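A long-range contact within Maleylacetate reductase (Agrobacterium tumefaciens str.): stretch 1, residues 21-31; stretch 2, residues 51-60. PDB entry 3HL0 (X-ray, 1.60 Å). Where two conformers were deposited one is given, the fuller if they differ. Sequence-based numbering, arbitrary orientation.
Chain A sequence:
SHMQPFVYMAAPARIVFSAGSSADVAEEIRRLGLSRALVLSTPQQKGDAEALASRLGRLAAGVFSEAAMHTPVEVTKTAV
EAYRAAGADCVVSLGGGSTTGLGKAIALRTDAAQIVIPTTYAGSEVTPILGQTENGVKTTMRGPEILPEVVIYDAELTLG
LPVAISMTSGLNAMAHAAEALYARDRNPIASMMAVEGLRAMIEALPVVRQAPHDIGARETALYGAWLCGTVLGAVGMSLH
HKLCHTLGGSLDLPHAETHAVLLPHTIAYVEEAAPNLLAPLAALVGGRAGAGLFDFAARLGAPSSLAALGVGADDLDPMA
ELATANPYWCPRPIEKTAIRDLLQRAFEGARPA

Stretch 1 21-31: SSADVAEEIRR
Stretch 2 51-60: ALASRLGRLA

How are the two backbones arranged before any side chain is considered? Stretch 1 opens with a 3-10 segment, Ser21 to Ala23, passes through Asp24 at the N-cap position, whose side chain makes no capping bond, and becomes a helix from Val25 to Arg31, with phi/psi near -60/-43 and bonds such as Ile29 N to Val25 O at 3.0 Å. Stretch 2 enters in a helix that begins earlier in the chain, with phi/psi near -62/-42 over Ala51 to Arg55 and bonds such as Arg55 N to Ala51 O at 3.1 Å and Leu56 N to Leu52 O at 3.0 Å. The helix axes approach to 11.1 Å, with 65° between their N-to-C directions and a signed crossing angle of -65°. Register is set by the CA atoms of Ser22 and Leu52, 8.3 Å apart, and those of Ala26 and Leu56, 6.2 Å apart, so the chains draw together at the second pair. No hydrogen bond crosses between the stretches; the contact is apolar packing that buries 348 Å² in all.

What does the helical part of stretch 2 offer first? Leu52, with chi1 t and chi2 p, points toward stretch 1. Its CD1 lies 4.1 Å from Ser22 O and 4.2 Å from Val25 CG2, touching the 3-10 turn and the start of the helix together. Val25 is t (170°), and Ser22 is p, its OG hydrogen-bonded elsewhere in the structure. Ala53 and Ser54 are out of reach. Arg55 (m, t, m, chi4 -89°) points toward stretch 1, yet its NH2 stays 5.2 Å from Ser22 O, beyond contact range.

Why does Leu56 sit at the heart of the contact? Its CA-to-CB bond runs sideways, but chi1 m and chi2 t bring the end of the side chain nearer to stretch 1. There Leu56 CD2 lies 4.0 Å from Val25 CG1, Ile29 CD1 and Ala26 CB. The same Leu56 CD2 comes to 3.6 Å from Ala26 N, so the methyl rests against backbone as well as side chains. The small side chain of Ala26 accompanies this close approach, while Ile29, m then t, extends its CD1 to join the apolar cluster.

How does the chain turn to bring Leu59 into place? Gly57 leaves helical phi/psi with a positive phi (60/-125), a conformation that favours glycine, and a short 3-10 segment follows at Arg58 and Leu59. Leu59 N bonds Leu56 O at 3.0 Å and Ala60 N bonds Gly57 O at 3.1 Å, both bonds spanning the turn. Arg58, modelled only to CB, stays out of reach. Leu59 (m, t) points toward stretch 1 and has the largest area covered by it, 90 Å². Its CD1 packs 3.6 Å from Ala26 CB, and its CB lies 4.3 Å from Ile29 CD1. Arg30 (m, t, t, chi4 101°) starts sideways, but its end comes nearer: NH1 is 3.8 Å from Leu59 CD1, which covers one face of the guanidinium, a flat surface that can accept an apolar neighbour. Ala60 then adopts strand conformation (-102/117) and makes no contact.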

# COMPACT_ATOMS: atom_id res chain seq x y z
N SER A 21 13.66 -21.69 -8.36
CA SER A 21 13.96 -22.38 -7.11
C SER A 21 12.76 -22.57 -6.17
O SER A 21 12.80 -23.44 -5.30
CB SER A 21 15.10 -21.65 -6.37
OG SER A 21 14.66 -20.34 -6.03
N SER A 22 11.68 -21.80 -6.33
CA SER A 22 10.53 -21.98 -5.44
C SER A 22 9.80 -23.30 -5.77
O SER A 22 8.98 -23.77 -4.98
CB SER A 22 9.56 -20.78 -5.46
OG SER A 22 9.19 -20.38 -6.77
N ALA A 23 10.15 -23.89 -6.91
CA ALA A 23 9.64 -25.21 -7.33
C ALA A 23 10.17 -26.31 -6.43
O ALA A 23 9.61 -27.41 -6.42
CB ALA A 23 10.04 -25.51 -8.76
N ASP A 24 11.26 -26.01 -5.72
CA ASP A 24 11.95 -26.96 -4.86
C ASP A 24 11.73 -26.69 -3.36
O ASP A 24 12.54 -27.08 -2.51
CB ASP A 24 13.46 -26.95 -5.16
CG ASP A 24 13.79 -27.19 -6.65
OD1 ASP A 24 13.25 -28.14 -7.27
OD2 ASP A 24 14.62 -26.41 -7.21
N VAL A 25 10.63 -26.02 -3.01
CA VAL A 25 10.34 -25.76 -1.60
C VAL A 25 10.18 -27.06 -0.81
O VAL A 25 10.62 -27.18 0.32
CB VAL A 25 9.09 -24.87 -1.44
CG1 VAL A 25 8.65 -24.80 0.03
CG2 VAL A 25 9.37 -23.48 -1.96
N ALA A 26 9.51 -28.04 -1.43
CA ALA A 26 9.37 -29.35 -0.83
C ALA A 26 10.69 -29.94 -0.33
O ALA A 26 10.75 -30.41 0.80
CB ALA A 26 8.68 -30.32 -1.81
N GLU A 27 11.72 -29.92 -1.19
CA GLU A 27 13.08 -30.36 -0.84
C GLU A 27 13.58 -29.72 0.45
O GLU A 27 14.11 -30.39 1.33
CB GLU A 27 14.07 -29.99 -1.97
CG GLU A 27 13.87 -30.69 -3.31
CD GLU A 27 15.05 -30.46 -4.26
OE1 GLU A 27 15.80 -29.47 -4.06
OE2 GLU A 27 15.22 -31.26 -5.21
N GLU A 28 13.39 -28.40 0.55
CA GLU A 28 13.89 -27.64 1.69
C GLU A 28 13.13 -27.97 2.97
O GLU A 28 13.72 -28.01 4.05
CB GLU A 28 13.85 -26.14 1.38
CG GLU A 28 14.79 -25.79 0.21
CD GLU A 28 16.25 -26.08 0.53
OE1 GLU A 28 16.68 -25.89 1.70
OE2 GLU A 28 16.97 -26.47 -0.40
N ILE A 29 11.83 -28.19 2.85
CA ILE A 29 11.04 -28.61 4.02
C ILE A 29 11.59 -29.94 4.52
O ILE A 29 11.84 -30.13 5.72
CB ILE A 29 9.51 -28.68 3.70
CG1 ILE A 29 8.96 -27.27 3.45
CG2 ILE A 29 8.68 -29.39 4.84
CD1 ILE A 29 7.53 -27.29 2.87
N ARG A 30 11.79 -30.87 3.59
CA ARG A 30 12.27 -32.20 3.96
C ARG A 30 13.66 -32.16 4.60
O ARG A 30 13.92 -32.89 5.57
CB ARG A 30 12.23 -33.14 2.76
CG ARG A 30 10.81 -33.53 2.37
CD ARG A 30 10.82 -34.65 1.35
NE ARG A 30 9.57 -34.71 0.60
CZ ARG A 30 9.42 -34.23 -0.64
NH1 ARG A 30 8.24 -34.32 -1.26
NH2 ARG A 30 10.45 -33.67 -1.27
N ARG A 31 14.51 -31.28 4.07
CA ARG A 31 15.90 -31.13 4.52
C ARG A 31 16.00 -30.66 5.98
O ARG A 31 16.93 -31.03 6.70
CB ARG A 31 16.65 -30.19 3.58
CG ARG A 31 18.15 -30.08 3.80
CD ARG A 31 18.81 -29.25 2.71
NE ARG A 31 20.26 -29.18 2.91
CZ ARG A 31 21.14 -30.01 2.36
NH1 ARG A 31 20.74 -30.99 1.55
NH2 ARG A 31 22.43 -29.86 2.62
N ALA A 51 -1.31 -21.19 -4.70
CA ALA A 51 -0.76 -22.06 -5.76
C ALA A 51 0.42 -22.86 -5.20
O ALA A 51 0.54 -24.08 -5.44
CB ALA A 51 -0.36 -21.26 -6.98
N LEU A 52 1.29 -22.20 -4.43
CA LEU A 52 2.41 -22.91 -3.78
C LEU A 52 1.92 -24.02 -2.83
O LEU A 52 2.42 -25.16 -2.82
CB LEU A 52 3.30 -21.93 -3.02
CG LEU A 52 4.40 -22.59 -2.18
CD1 LEU A 52 5.34 -23.44 -3.05
CD2 LEU A 52 5.13 -21.47 -1.42
N ALA A 53 0.96 -23.67 -1.99
CA ALA A 53 0.41 -24.66 -1.07
C ALA A 53 -0.13 -25.88 -1.83
O ALA A 53 0.09 -27.04 -1.45
CB ALA A 53 -0.68 -24.04 -0.24
N SER A 54 -0.83 -25.61 -2.93
CA SER A 54 -1.35 -26.67 -3.76
C SER A 54 -0.24 -27.61 -4.28
O SER A 54 -0.36 -28.83 -4.20
CB SER A 54 -2.12 -26.04 -4.92
OG SER A 54 -2.85 -27.03 -5.58
N ARG A 55 0.85 -27.05 -4.76
CA ARG A 55 1.92 -27.87 -5.31
C ARG A 55 2.62 -28.68 -4.21
O ARG A 55 3.15 -29.75 -4.47
CB ARG A 55 2.95 -27.02 -6.04
CG ARG A 55 2.43 -26.34 -7.30
CD ARG A 55 3.60 -25.64 -7.99
NE ARG A 55 4.13 -24.53 -7.22
CZ ARG A 55 3.69 -23.27 -7.31
NH1 ARG A 55 2.69 -22.98 -8.14
NH2 ARG A 55 4.25 -22.31 -6.57
N LEU A 56 2.63 -28.15 -2.98
CA LEU A 56 3.26 -28.84 -1.85
C LEU A 56 2.52 -30.11 -1.42
O LEU A 56 3.10 -31.00 -0.77
CB LEU A 56 3.47 -27.87 -0.66
CG LEU A 56 4.61 -26.86 -0.80
CD1 LEU A 56 4.56 -25.88 0.35
CD2 LEU A 56 5.96 -27.60 -0.82
N GLY A 57 1.24 -30.21 -1.79
CA GLY A 57 0.45 -31.40 -1.45
C GLY A 57 0.40 -31.56 0.05
O GLY A 57 0.02 -30.61 0.75
N ARG A 58 0.81 -32.73 0.54
CA ARG A 58 0.70 -33.08 1.96
C ARG A 58 1.71 -32.34 2.81
O ARG A 58 1.60 -32.34 4.04
CB ARG A 58 0.86 -34.60 2.15
N LEU A 59 2.69 -31.70 2.17
CA LEU A 59 3.68 -30.90 2.89
C LEU A 59 3.12 -29.55 3.29
O LEU A 59 3.76 -28.82 4.06
CB LEU A 59 4.98 -30.72 2.08
CG LEU A 59 5.88 -31.95 1.93
CD1 LEU A 59 7.14 -31.60 1.14
CD2 LEU A 59 6.24 -32.63 3.27
N ALA A 60 1.95 -29.18 2.75
CA ALA A 60 1.33 -27.91 3.12
C ALA A 60 0.21 -28.17 4.10
O ALA A 60 -0.76 -28.90 3.80
CB ALA A 60 0.84 -27.11 1.89